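Local coordinates for putative aldolase (Bacteroides vulgatus ATCC 8482, PDB 3DXI), which is of unknown specific function but, as a putative aldolase of the HMGL-like family, folds into a TIM barrel of eight parallel strands, at residues S23-A28 and T256-L261; M54-F57 and S63-K66; E88-L93 and A120-T125; G145-L150 and L178-K183; N203-I208 and T236-H241. All blocks are in the same frame, centred on the assembly; numbering follows the deposited sequence.

Contact 1: S23-A28 and T256-L261; sequences SKIVDA and TTFTPL
The helical layer around the TIM barrel closes where Ile25 and Ala28, on the helix that follows the first strand, meet Thr257 and Phe258, on a helix that comes after the eighth. The axes of these helix segments approach to 10.5 Å and run closer to antiparallel than to parallel, with 140° between their directions. Ile25 carries much of the contact through its CG2 branch. With CG1 set beside the backbone N (chi1 -66°), CG2 lies anti to that N and touches both neighbours at once. Ile25 CG2 comes to 4.0 Å from Thr257 CG2, the two side chains sliding past each other in opposite directions. The same Ile25 CG2 lies 4.0 Å from Phe258 CZ, approaching the ring at an oblique angle. One turn on, Ala28 CB faces the head of Thr257, 4.1 Å from its OG1. That hydroxyl does not depend on the alanine for a polar partner, because it is hydrogen-bonded to Asn253 O within its own helix, which leaves the CG2 methyl to make the apolar touch. Phe258 is the buried member of the group, and its ring also packs on Ile219 of a loop. Just beyond, the helix is kinked: Pro260 has no N-H to offer to the turn before, and the N of Leu261 makes no such bond either. Methyl groups and one aromatic ring, without any polar link between the segments, thus join the helix after the first strand to one that follows the eighth, as is typical of a closed beta/alpha barrel.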
# COMPACT_ATOMS: atom_id res chain seq x y z
N SER A 23 -27.49 1.72 -14.43
CA SER A 23 -28.29 1.90 -13.22
C SER A 23 -28.11 0.82 -12.16
O SER A 23 -28.26 1.09 -10.97
CB SER A 23 -29.78 2.01 -13.58
OG SER A 23 -30.32 0.74 -13.90
N LYS A 24 -27.82 -0.41 -12.58
CA LYS A 24 -27.64 -1.47 -11.60
C LYS A 24 -26.42 -1.20 -10.72
O LYS A 24 -26.47 -1.39 -9.50
CB LYS A 24 -27.52 -2.83 -12.30
CG LYS A 24 -28.87 -3.51 -12.57
CD LYS A 24 -29.88 -2.56 -13.23
CE LYS A 24 -31.14 -3.31 -13.70
NZ LYS A 24 -32.18 -2.41 -14.28
N ILE A 25 -25.32 -0.75 -11.32
CA ILE A 25 -24.14 -0.46 -10.54
C ILE A 25 -24.37 0.81 -9.73
O ILE A 25 -24.04 0.88 -8.54
CB ILE A 25 -22.89 -0.27 -11.43
CG1 ILE A 25 -22.53 -1.59 -12.13
CG2 ILE A 25 -21.71 0.18 -10.58
CD1 ILE A 25 -23.48 -1.98 -13.27
N VAL A 26 -24.96 1.82 -10.37
CA VAL A 26 -25.23 3.09 -9.72
C VAL A 26 -26.13 2.92 -8.49
O VAL A 26 -25.84 3.49 -7.44
CB VAL A 26 -25.86 4.10 -10.71
CG1 VAL A 26 -26.22 5.39 -9.98
CG2 VAL A 26 -24.87 4.39 -11.82
N ASP A 27 -27.21 2.15 -8.62
CA ASP A 27 -28.11 1.93 -7.49
C ASP A 27 -27.45 1.13 -6.37
O ASP A 27 -27.63 1.45 -5.19
CB ASP A 27 -29.38 1.21 -7.93
CG ASP A 27 -30.35 2.13 -8.66
OD1 ASP A 27 -30.16 3.36 -8.59
OD2 ASP A 27 -31.29 1.62 -9.30
N ALA A 28 -26.71 0.09 -6.73
CA ALA A 28 -26.01 -0.72 -5.74
C ALA A 28 -25.05 0.20 -4.97
O ALA A 28 -24.98 0.15 -3.74
CB ALA A 28 -25.24 -1.84 -6.42
N THR A 256 -17.52 -6.27 -4.52
CA THR A 256 -17.87 -7.26 -5.54
C THR A 256 -18.56 -6.60 -6.73
O THR A 256 -18.32 -6.99 -7.87
CB THR A 256 -18.80 -8.35 -4.97
OG1 THR A 256 -18.10 -9.11 -3.98
CG2 THR A 256 -19.27 -9.29 -6.08
N THR A 257 -19.40 -5.61 -6.47
CA THR A 257 -20.09 -4.90 -7.54
C THR A 257 -19.08 -4.31 -8.53
O THR A 257 -19.26 -4.40 -9.74
CB THR A 257 -20.96 -3.75 -6.98
OG1 THR A 257 -22.01 -4.28 -6.16
CG2 THR A 257 -21.61 -2.96 -8.11
N PHE A 258 -18.00 -3.73 -7.99
CA PHE A 258 -16.97 -3.09 -8.81
C PHE A 258 -15.85 -4.01 -9.28
O PHE A 258 -14.94 -3.57 -9.99
CB PHE A 258 -16.38 -1.91 -8.04
CG PHE A 258 -17.27 -0.69 -8.03
CD1 PHE A 258 -17.25 0.21 -9.09
CD2 PHE A 258 -18.16 -0.47 -6.98
CE1 PHE A 258 -18.10 1.32 -9.11
CE2 PHE A 258 -19.01 0.64 -6.98
CZ PHE A 258 -18.99 1.53 -8.05
N THR A 259 -15.92 -5.29 -8.90
CA THR A 259 -14.88 -6.24 -9.27
C THR A 259 -14.79 -6.56 -10.77
O THR A 259 -13.69 -6.75 -11.28
CB THR A 259 -15.00 -7.52 -8.42
OG1 THR A 259 -14.62 -7.21 -7.07
CG2 THR A 259 -14.10 -8.63 -8.94
N PRO A 260 -15.92 -6.64 -11.48
CA PRO A 260 -15.79 -6.93 -12.91
C PRO A 260 -15.00 -5.82 -13.62
O PRO A 260 -14.17 -6.09 -14.48
CB PRO A 260 -17.24 -7.01 -13.38
CG PRO A 260 -17.91 -7.64 -12.21
CD PRO A 260 -17.31 -6.89 -11.03
N LEU A 261 -15.25 -4.57 -13.25
CA LEU A 261 -14.54 -3.45 -13.85
C LEU A 261 -13.06 -3.46 -13.46
O LEU A 261 -12.19 -3.12 -14.28
CB LEU A 261 -15.19 -2.13 -13.44
CG LEU A 261 -16.50 -1.84 -14.16
CD1 LEU A 261 -17.23 -0.70 -13.47
CD2 LEU A 261 -16.22 -1.52 -15.63

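Contact 2: M54-F57 and S63-K66; sequences MGKF and SVLK
Val64 divides its two methyls between Phe57 and Lys56, one on a buried side and the other toward solvent. On the buried side, Val64 CG1 meets the Phe57 ring obliquely, 3.8 Å from its CE1 and almost as near to CZ. CG1 is anti to the backbone N of the valine (chi1 174°), which leaves CG2 beside that N and turned to the lysine. There the packing is no less close in distance, with Val64 CG2 3.6 Å from Lys56 CD, but the partner is an exposed lysine chain that borders solvent. Both segments belong to the connection between the second and third strands of the barrel, where a short, weakly bonded helical turn at 56-57 precedes the longer helix 62-71. Lys56 leaves its backbone extended, and the chain bends at chi3 (-67°) as it passes alongside the CG2 methyl; CE follows CD at 3.8 Å from Val64 CG2. Its CG also lies over one face of the Phe57 ring, 3.7 Å above the plane and offset toward the rim. The backbone N of Lys56 is hydrogen-bonded to Asp20 OD1, and the main chain of Phe57 to Trp19 and Tyr45.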
# COMPACT_ATOMS: atom_id res chain seq x y z
N MSE A 54 -18.10 12.06 -23.72
CA MSE A 54 -18.09 11.97 -22.27
C MSE A 54 -19.43 11.36 -21.93
O MSE A 54 -20.45 11.77 -22.48
CB MSE A 54 -17.97 13.35 -21.62
CG MSE A 54 -16.56 13.88 -21.55
SE MSE A 54 -16.32 15.05 -20.03
CE MSE A 54 -16.27 13.69 -18.65
N GLY A 55 -19.43 10.38 -21.03
CA GLY A 55 -20.67 9.72 -20.65
C GLY A 55 -21.51 10.38 -19.57
O GLY A 55 -21.24 11.50 -19.13
N LYS A 56 -22.54 9.66 -19.15
CA LYS A 56 -23.49 10.11 -18.14
C LYS A 56 -22.92 10.95 -17.00
O LYS A 56 -23.29 12.11 -16.83
CB LYS A 56 -24.26 8.92 -17.56
CG LYS A 56 -25.18 9.28 -16.40
CD LYS A 56 -26.25 8.23 -16.17
CE LYS A 56 -27.22 8.18 -17.35
NZ LYS A 56 -28.33 7.20 -17.15
N PHE A 57 -22.01 10.37 -16.22
CA PHE A 57 -21.44 11.07 -15.07
C PHE A 57 -20.35 12.09 -15.34
O PHE A 57 -19.66 12.55 -14.43
CB PHE A 57 -21.03 10.04 -14.02
CG PHE A 57 -22.22 9.31 -13.44
CD1 PHE A 57 -22.99 9.90 -12.45
CD2 PHE A 57 -22.61 8.08 -13.95
CE1 PHE A 57 -24.15 9.29 -11.97
CE2 PHE A 57 -23.77 7.45 -13.48
CZ PHE A 57 -24.54 8.06 -12.50
N SER A 63 -32.01 14.60 -14.33
CA SER A 63 -32.80 13.38 -14.18
C SER A 63 -32.10 12.38 -13.28
O SER A 63 -32.73 11.77 -12.42
CB SER A 63 -33.09 12.76 -15.56
OG SER A 63 -31.89 12.45 -16.26
N VAL A 64 -30.79 12.21 -13.47
CA VAL A 64 -30.03 11.28 -12.65
C VAL A 64 -29.93 11.76 -11.20
O VAL A 64 -30.12 10.99 -10.26
CB VAL A 64 -28.60 11.07 -13.21
CG1 VAL A 64 -27.78 10.22 -12.25
CG2 VAL A 64 -28.68 10.41 -14.58
N LEU A 65 -29.65 13.05 -11.02
CA LEU A 65 -29.53 13.61 -9.68
C LEU A 65 -30.82 13.51 -8.86
O LEU A 65 -30.76 13.32 -7.64
CB LEU A 65 -29.05 15.07 -9.77
CG LEU A 65 -27.59 15.21 -10.24
CD1 LEU A 65 -27.26 16.67 -10.50
CD2 LEU A 65 -26.65 14.62 -9.20
N LYS A 66 -31.97 13.64 -9.50
CA LYS A 66 -33.24 13.54 -8.79
C LYS A 66 -33.41 12.14 -8.21
O LYS A 66 -33.91 11.97 -7.09
CB LYS A 66 -34.42 13.84 -9.72
CG LYS A 66 -34.59 15.30 -10.07
CD LYS A 66 -35.80 15.48 -10.98
CE LYS A 66 -36.04 16.95 -11.28
NZ LYS A 66 -37.23 17.12 -12.16

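Contact 3: E88-L93 and A120-T125; sequences EDLNHL and AKAIKT
Leu90 points toward the turn that carries Ala122 and Ile123, and its forked end meets both. The leucine and isoleucine side chains cross at about a right angle, so that the fork of one lies across the stem of the other. Leu90 CD1 stands 3.9 Å from Ile123 CG1, and Leu90 CD2 is only slightly farther from the same carbon at 4.1 Å. Both methyls of the fork therefore face this carbon from the same side. In the isoleucine this branch sits beside the backbone N (chi1 -66°), which brings it round to the leucine. Ala122 is met differently: the CG-CD1 bond of Leu90 is aimed nearly at Ala122 CB, which the methyl reaches from the flank of the alanine. At 3.4 Å from Leu90 CD1 to Ala122 CB, this pair is tighter than ordinary van der Waals contact.

The contact joins helix 90-94, after the third barrel strand, to helix 113-124, after the fourth, side by side in the outer layer. Inward, Ile123 continues onto Leu80, Ile104 and Ile106 of the strands beneath. Beside the alanine, Thr125 OG1 donates to Ala122 O at 2.6 Å. The hydroxyl stands 23° out of the carbonyl plane, at a C=O to donor angle of 132°. Between the segments the chemistry is entirely aliphatic, which suggests that close fit and burial of apolar surface, more than directional bonds, hold these segments together.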
# COMPACT_ATOMS: atom_id res chain seq x y z
N GLU A 88 -19.56 33.11 -15.89
CA GLU A 88 -20.67 33.15 -16.83
C GLU A 88 -21.26 31.77 -17.14
O GLU A 88 -22.39 31.67 -17.59
CB GLU A 88 -20.21 33.81 -18.14
CG GLU A 88 -19.86 35.30 -18.02
CD GLU A 88 -18.68 35.59 -17.11
OE1 GLU A 88 -17.59 35.00 -17.32
OE2 GLU A 88 -18.83 36.40 -16.17
N ASP A 89 -20.49 30.71 -16.88
CA ASP A 89 -20.96 29.34 -17.15
C ASP A 89 -21.77 28.73 -16.01
O ASP A 89 -22.48 27.74 -16.20
CB ASP A 89 -19.79 28.40 -17.43
CG ASP A 89 -18.97 28.82 -18.63
OD1 ASP A 89 -19.57 29.08 -19.70
OD2 ASP A 89 -17.73 28.87 -18.51
N LEU A 90 -21.67 29.32 -14.82
CA LEU A 90 -22.36 28.80 -13.65
C LEU A 90 -23.87 28.63 -13.76
O LEU A 90 -24.43 27.68 -13.21
CB LEU A 90 -22.03 29.65 -12.42
CG LEU A 90 -20.53 29.67 -12.07
CD1 LEU A 90 -20.32 30.49 -10.81
CD2 LEU A 90 -20.04 28.25 -11.87
N ASN A 91 -24.54 29.53 -14.48
CA ASN A 91 -26.00 29.42 -14.61
C ASN A 91 -26.46 28.10 -15.21
O ASN A 91 -27.28 27.40 -14.63
CB ASN A 91 -26.55 30.58 -15.46
CG ASN A 91 -26.76 31.85 -14.64
OD1 ASN A 91 -27.44 31.84 -13.61
ND2 ASN A 91 -26.17 32.94 -15.11
N HIS A 92 -25.93 27.74 -16.38
CA HIS A 92 -26.35 26.49 -16.98
C HIS A 92 -25.81 25.27 -16.25
O HIS A 92 -26.48 24.25 -16.16
CB HIS A 92 -25.93 26.41 -18.44
CG HIS A 92 -26.61 25.31 -19.19
ND1 HIS A 92 -26.13 24.81 -20.38
CD2 HIS A 92 -27.74 24.61 -18.91
CE1 HIS A 92 -26.94 23.85 -20.81
NE2 HIS A 92 -27.92 23.71 -19.93
N LEU A 93 -24.59 25.39 -15.71
CA LEU A 93 -23.96 24.29 -15.00
C LEU A 93 -24.57 23.94 -13.64
O LEU A 93 -24.77 22.77 -13.32
CB LEU A 93 -22.47 24.57 -14.80
CG LEU A 93 -21.55 24.59 -16.02
CD1 LEU A 93 -20.17 25.09 -15.62
CD2 LEU A 93 -21.46 23.20 -16.61
N ALA A 120 -15.77 30.53 -6.85
CA ALA A 120 -16.31 30.05 -5.57
C ALA A 120 -17.31 31.03 -4.98
O ALA A 120 -18.38 30.64 -4.54
CB ALA A 120 -15.18 29.81 -4.59
N LYS A 121 -16.94 32.31 -4.97
CA LYS A 121 -17.80 33.35 -4.43
C LYS A 121 -19.16 33.33 -5.11
O LYS A 121 -20.20 33.41 -4.45
CB LYS A 121 -17.13 34.72 -4.63
CG LYS A 121 -17.67 35.82 -3.74
CD LYS A 121 -16.68 36.97 -3.68
CE LYS A 121 -17.05 37.96 -2.59
NZ LYS A 121 -15.93 38.92 -2.33
N ALA A 122 -19.16 33.19 -6.44
CA ALA A 122 -20.41 33.14 -7.20
C ALA A 122 -21.23 31.89 -6.87
O ALA A 122 -22.45 31.94 -6.74
CB ALA A 122 -20.12 33.20 -8.70
N ILE A 123 -20.55 30.75 -6.72
CA ILE A 123 -21.23 29.50 -6.40
C ILE A 123 -21.89 29.59 -5.02
O ILE A 123 -22.96 29.04 -4.79
CB ILE A 123 -20.24 28.31 -6.40
CG1 ILE A 123 -19.71 28.07 -7.82
CG2 ILE A 123 -20.93 27.05 -5.89
CD1 ILE A 123 -18.65 26.97 -7.90
N LYS A 124 -21.23 30.31 -4.11
CA LYS A 124 -21.75 30.46 -2.76
C LYS A 124 -23.07 31.23 -2.71
O LYS A 124 -23.92 30.96 -1.86
CB LYS A 124 -20.72 31.14 -1.87
CG LYS A 124 -20.81 30.72 -0.42
CD LYS A 124 -20.44 29.25 -0.26
CE LYS A 124 -20.82 28.74 1.11
NZ LYS A 124 -20.24 29.61 2.17
N THR A 125 -23.25 32.18 -3.61
CA THR A 125 -24.49 32.96 -3.64
C THR A 125 -25.66 32.11 -4.14
O THR A 125 -26.82 32.49 -4.02
CB THR A 125 -24.36 34.22 -4.52
OG1 THR A 125 -24.05 33.84 -5.87
CG2 THR A 125 -23.27 35.13 -4.00

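Contact 4: G145-L150 and L178-K183; sequences GFLSKL and LKEVRK
Apolar contact comes first: Leu150 CD1 faces Val181 CG1 at 4.5 Å, a loose touch between two buried side chains. Both continue inward onto Phe160 of the sixth strand, and Val181 also reaches Met162 and Trp140, so this pair forms the inner edge of the contact.

A mixed contact lies nearer the surface. Leu147 and Glu180 cross at about a right angle, and Leu147 CD1 abuts one carboxylate oxygen, 3.6 Å from Glu180 OE1. The glutamate is bent at its second torsion (chi2 -62°), which turns the carboxylate along the helix, toward Lys183.

The ionic interaction is confined to the helix. Lys183 NZ forms a salt bridge with the other oxygen, Glu180 OE2, at 3.0 Å, meeting it nearly along the C-O axis. One oxygen is paired with charge while the other lies against a methyl; the lysine would probably favour the ionised acid.

Main-chain bonds shape the facing segment. Lys149 N donates to Phe146 O at 2.8 Å, and Leu150 N to Leu147 O at 3.1 Å, the three-residue spacing of a 3-10 turn. This turn presents Leu147 and Leu150 on one side, toward helix 171-184, while Phe146 packs on Ile113 of helix 113-124. Lying in the connection between the fifth and sixth strands, the short turn bridges the helices that follow the fourth and sixth, in the layer where a regular TIM barrel carries a longer helix.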
# COMPACT_ATOMS: atom_id res chain seq x y z
N GLY A 145 4.01 33.27 -1.73
CA GLY A 145 2.74 33.93 -1.49
C GLY A 145 1.49 33.11 -1.72
O GLY A 145 0.39 33.65 -1.67
N PHE A 146 1.63 31.81 -1.97
CA PHE A 146 0.45 30.98 -2.21
C PHE A 146 -0.37 30.80 -0.93
O PHE A 146 -1.56 31.09 -0.91
CB PHE A 146 0.83 29.61 -2.76
CG PHE A 146 -0.34 28.66 -2.83
CD1 PHE A 146 -1.40 28.91 -3.70
CD2 PHE A 146 -0.42 27.57 -1.97
CE1 PHE A 146 -2.52 28.09 -3.72
CE2 PHE A 146 -1.54 26.74 -1.98
CZ PHE A 146 -2.59 27.00 -2.86
N LEU A 147 0.27 30.30 0.12
CA LEU A 147 -0.42 30.07 1.38
C LEU A 147 -1.10 31.34 1.89
O LEU A 147 -2.17 31.28 2.49
CB LEU A 147 0.56 29.57 2.43
CG LEU A 147 1.18 28.21 2.09
CD1 LEU A 147 2.29 27.90 3.09
CD2 LEU A 147 0.10 27.14 2.12
N SER A 148 -0.49 32.49 1.63
CA SER A 148 -1.04 33.77 2.06
C SER A 148 -2.31 34.12 1.30
O SER A 148 -3.08 34.99 1.73
CB SER A 148 0.00 34.88 1.88
OG SER A 148 1.18 34.59 2.61
N LYS A 149 -2.53 33.46 0.18
CA LYS A 149 -3.72 33.72 -0.63
C LYS A 149 -4.92 32.92 -0.14
O LYS A 149 -6.02 33.05 -0.69
CB LYS A 149 -3.45 33.36 -2.10
CG LYS A 149 -2.34 34.18 -2.74
CD LYS A 149 -2.10 33.77 -4.18
CE LYS A 149 -0.99 34.61 -4.80
NZ LYS A 149 -0.73 34.26 -6.23
N LEU A 150 -4.71 32.09 0.88
CA LEU A 150 -5.80 31.26 1.39
C LEU A 150 -6.72 31.98 2.36
O LEU A 150 -7.85 31.55 2.58
CB LEU A 150 -5.23 29.99 2.05
CG LEU A 150 -4.39 29.08 1.15
CD1 LEU A 150 -4.06 27.81 1.91
CD2 LEU A 150 -5.15 28.75 -0.13
N LEU A 178 -0.50 20.37 6.53
CA LEU A 178 -1.75 20.57 7.25
C LEU A 178 -1.54 21.69 8.26
O LEU A 178 -2.32 22.64 8.33
CB LEU A 178 -2.17 19.28 7.96
CG LEU A 178 -3.43 19.33 8.84
CD1 LEU A 178 -4.60 19.88 8.03
CD2 LEU A 178 -3.74 17.94 9.37
N LYS A 179 -0.46 21.59 9.04
CA LYS A 179 -0.13 22.61 10.03
C LYS A 179 0.00 23.98 9.37
O LYS A 179 -0.43 25.00 9.92
CB LYS A 179 1.18 22.27 10.74
CG LYS A 179 1.14 21.00 11.58
CD LYS A 179 2.52 20.69 12.16
CE LYS A 179 2.51 19.39 12.97
NZ LYS A 179 3.89 18.99 13.39
N GLU A 180 0.61 24.01 8.18
CA GLU A 180 0.78 25.27 7.45
C GLU A 180 -0.56 25.86 7.02
O GLU A 180 -0.81 27.05 7.23
CB GLU A 180 1.66 25.06 6.22
CG GLU A 180 3.14 25.05 6.54
CD GLU A 180 3.59 26.37 7.11
OE1 GLU A 180 3.58 27.37 6.36
OE2 GLU A 180 3.95 26.42 8.30
N VAL A 181 -1.41 25.04 6.42
CA VAL A 181 -2.72 25.49 5.96
C VAL A 181 -3.53 26.07 7.12
O VAL A 181 -4.20 27.10 6.97
CB VAL A 181 -3.49 24.32 5.27
CG1 VAL A 181 -4.93 24.69 5.00
CG2 VAL A 181 -2.80 23.97 3.93
N ARG A 182 -3.45 25.43 8.28
CA ARG A 182 -4.17 25.90 9.46
C ARG A 182 -3.73 27.30 9.90
O ARG A 182 -4.46 27.99 10.61
CB ARG A 182 -3.99 24.92 10.63
CG ARG A 182 -4.53 23.51 10.38
CD ARG A 182 -6.03 23.50 10.25
NE ARG A 182 -6.57 22.16 10.47
CZ ARG A 182 -7.84 21.83 10.30
NH1 ARG A 182 -8.72 22.74 9.89
NH2 ARG A 182 -8.24 20.59 10.54
N LYS A 183 -2.52 27.71 9.50
CA LYS A 183 -2.02 29.04 9.86
C LYS A 183 -2.57 30.12 8.94
O LYS A 183 -2.60 31.30 9.31
CB LYS A 183 -0.49 29.11 9.74
CG LYS A 183 0.31 28.28 10.71
CD LYS A 183 1.80 28.48 10.43
CE LYS A 183 2.67 27.65 11.34
NZ LYS A 183 4.11 27.79 10.98

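Contact 5: N203-I208 and T236-H241; sequences NSITAI and TYLNKH
Ile205 lies over one face of the Tyr237 ring, where the helices that follow the seventh and eighth strands of the TIM barrel pack together. Its CG1 makes a CH-pi contact, 4.2 Å from the ring centroid and 28° off the ring normal. The chain then folds at its second torsion (chi2 -59°), laying CD1 against the rim: Ile205 CD1 comes to 3.4 Å from Tyr237 CD2. With CG2 also 3.8 Å from Tyr237 CE2, three carbons of the isoleucine grip this one side of the ring.

Leu238 supplies the other part of the first shell. Its CD2 is shared, standing 3.9 Å from Ile205 CD1 and equally near Ile208 CD1. Ile208 and Leu238 reach toward each other tip to tip, unlike the oblique meeting of Ile205 with the tyrosine. These reaching side chains span a gap of 11.9 Å between the axes of the helix segments, whose directions differ by 44°.

Further out, Ile208 touches Leu3 near the start of the chain, and Leu238 packs on Leu244 beyond the end of its helix. The second subunit, another copy of the protein, comes up to the same helix, with its Thr170 packing on Tyr237 and its Leu271 on Thr236, so the tyrosine lies between the barrel's own helical layer and the partner chain. His241, one turn after the tyrosine, holds the ring from the face opposite Ile205: its CD2 sits over the centre of the Tyr237 ring, 3.3 Å above the plane.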
# COMPACT_ATOMS: atom_id res chain seq x y z
N ASN A 203 -0.88 8.11 4.97
CA ASN A 203 -0.93 9.57 4.88
C ASN A 203 -2.27 10.04 5.45
O ASN A 203 -2.34 11.01 6.19
CB ASN A 203 -0.83 10.05 3.42
CG ASN A 203 0.58 10.00 2.87
OD1 ASN A 203 1.56 10.10 3.61
ND2 ASN A 203 0.70 9.88 1.56
N SER A 204 -3.35 9.33 5.08
CA SER A 204 -4.69 9.69 5.55
C SER A 204 -4.82 9.53 7.07
O SER A 204 -5.36 10.40 7.74
CB SER A 204 -5.74 8.84 4.83
OG SER A 204 -5.64 9.00 3.42
N ILE A 205 -4.33 8.42 7.60
CA ILE A 205 -4.40 8.21 9.04
C ILE A 205 -3.59 9.30 9.76
O ILE A 205 -3.98 9.77 10.83
CB ILE A 205 -3.86 6.82 9.43
CG1 ILE A 205 -4.70 5.73 8.77
CG2 ILE A 205 -3.87 6.64 10.95
CD1 ILE A 205 -6.18 5.76 9.15
N THR A 206 -2.48 9.70 9.16
CA THR A 206 -1.61 10.73 9.74
C THR A 206 -2.38 12.05 9.82
O THR A 206 -2.31 12.76 10.83
CB THR A 206 -0.33 10.92 8.89
OG1 THR A 206 0.45 9.72 8.91
CG2 THR A 206 0.51 12.07 9.42
N ALA A 207 -3.11 12.37 8.76
CA ALA A 207 -3.91 13.59 8.71
C ALA A 207 -5.05 13.49 9.71
O ALA A 207 -5.33 14.43 10.47
CB ALA A 207 -4.45 13.80 7.29
N ILE A 208 -5.72 12.33 9.73
CA ILE A 208 -6.83 12.12 10.65
C ILE A 208 -6.39 12.35 12.10
O ILE A 208 -7.05 13.08 12.85
CB ILE A 208 -7.41 10.68 10.51
CG1 ILE A 208 -8.14 10.54 9.16
CG2 ILE A 208 -8.37 10.38 11.67
CD1 ILE A 208 -8.65 9.14 8.84
N THR A 236 -11.60 -0.34 7.18
CA THR A 236 -11.11 -1.47 7.96
C THR A 236 -10.17 -0.97 9.05
O THR A 236 -10.30 -1.36 10.21
CB THR A 236 -10.37 -2.49 7.08
OG1 THR A 236 -11.31 -3.13 6.21
CG2 THR A 236 -9.70 -3.55 7.94
N TYR A 237 -9.24 -0.09 8.68
CA TYR A 237 -8.28 0.46 9.63
C TYR A 237 -8.97 1.25 10.75
O TYR A 237 -8.67 1.05 11.93
CB TYR A 237 -7.28 1.39 8.93
CG TYR A 237 -6.08 1.72 9.80
CD1 TYR A 237 -4.92 0.94 9.73
CD2 TYR A 237 -6.12 2.77 10.71
CE1 TYR A 237 -3.84 1.20 10.56
CE2 TYR A 237 -5.03 3.04 11.55
CZ TYR A 237 -3.89 2.25 11.46
OH TYR A 237 -2.81 2.48 12.28
N LEU A 238 -9.89 2.13 10.38
CA LEU A 238 -10.61 2.95 11.35
C LEU A 238 -11.49 2.11 12.27
O LEU A 238 -11.67 2.45 13.43
CB LEU A 238 -11.46 4.01 10.63
CG LEU A 238 -10.70 5.05 9.79
CD1 LEU A 238 -11.69 6.01 9.13
CD2 LEU A 238 -9.72 5.81 10.67
N ASN A 239 -12.04 1.01 11.75
CA ASN A 239 -12.89 0.16 12.58
C ASN A 239 -12.08 -0.45 13.72
O ASN A 239 -12.56 -0.58 14.84
CB ASN A 239 -13.53 -0.95 11.73
CG ASN A 239 -14.21 -2.01 12.58
OD1 ASN A 239 -13.62 -3.05 12.89
ND2 ASN A 239 -15.46 -1.75 12.97
N LYS A 240 -10.83 -0.80 13.42
CA LYS A 240 -9.94 -1.39 14.43
C LYS A 240 -9.29 -0.35 15.36
O LYS A 240 -9.34 -0.49 16.58
CB LYS A 240 -8.84 -2.20 13.73
CG LYS A 240 -7.71 -2.65 14.65
CD LYS A 240 -8.22 -3.57 15.75
CE LYS A 240 -7.07 -4.01 16.64
NZ LYS A 240 -7.54 -4.89 17.74
N HIS A 241 -8.68 0.67 14.77
CA HIS A 241 -7.96 1.69 15.54
C HIS A 241 -8.69 2.95 15.97
O HIS A 241 -8.20 3.68 16.83
CB HIS A 241 -6.71 2.08 14.76
CG HIS A 241 -5.76 0.94 14.55
ND1 HIS A 241 -4.93 0.46 15.54
CD2 HIS A 241 -5.54 0.16 13.46
CE1 HIS A 241 -4.23 -0.56 15.07
NE2 HIS A 241 -4.58 -0.76 13.81

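All five contacts lie in the outer layer of one barrel, yet differ in burial: contacts 3 and 5 are buried, contacts 1, 2 and 4 partly open at their edges. Contact 1 closes a loop of 227 residues that encloses the others, which follow in series. Helix 171-184 carries a segment of contact 4 and is touched by side chains of contact 5; helix 113-124, part of contact 3, is packed by Phe146 of contact 4. Contacts 1 and 2 adjoin through Val26 CG2 and Phe57 CE2, 3.6 Å apart. Aliphatic and aromatic packing prevails throughout; charged side chains take part only in contacts 2 and 4, and contact 5 alone borders the second subunit.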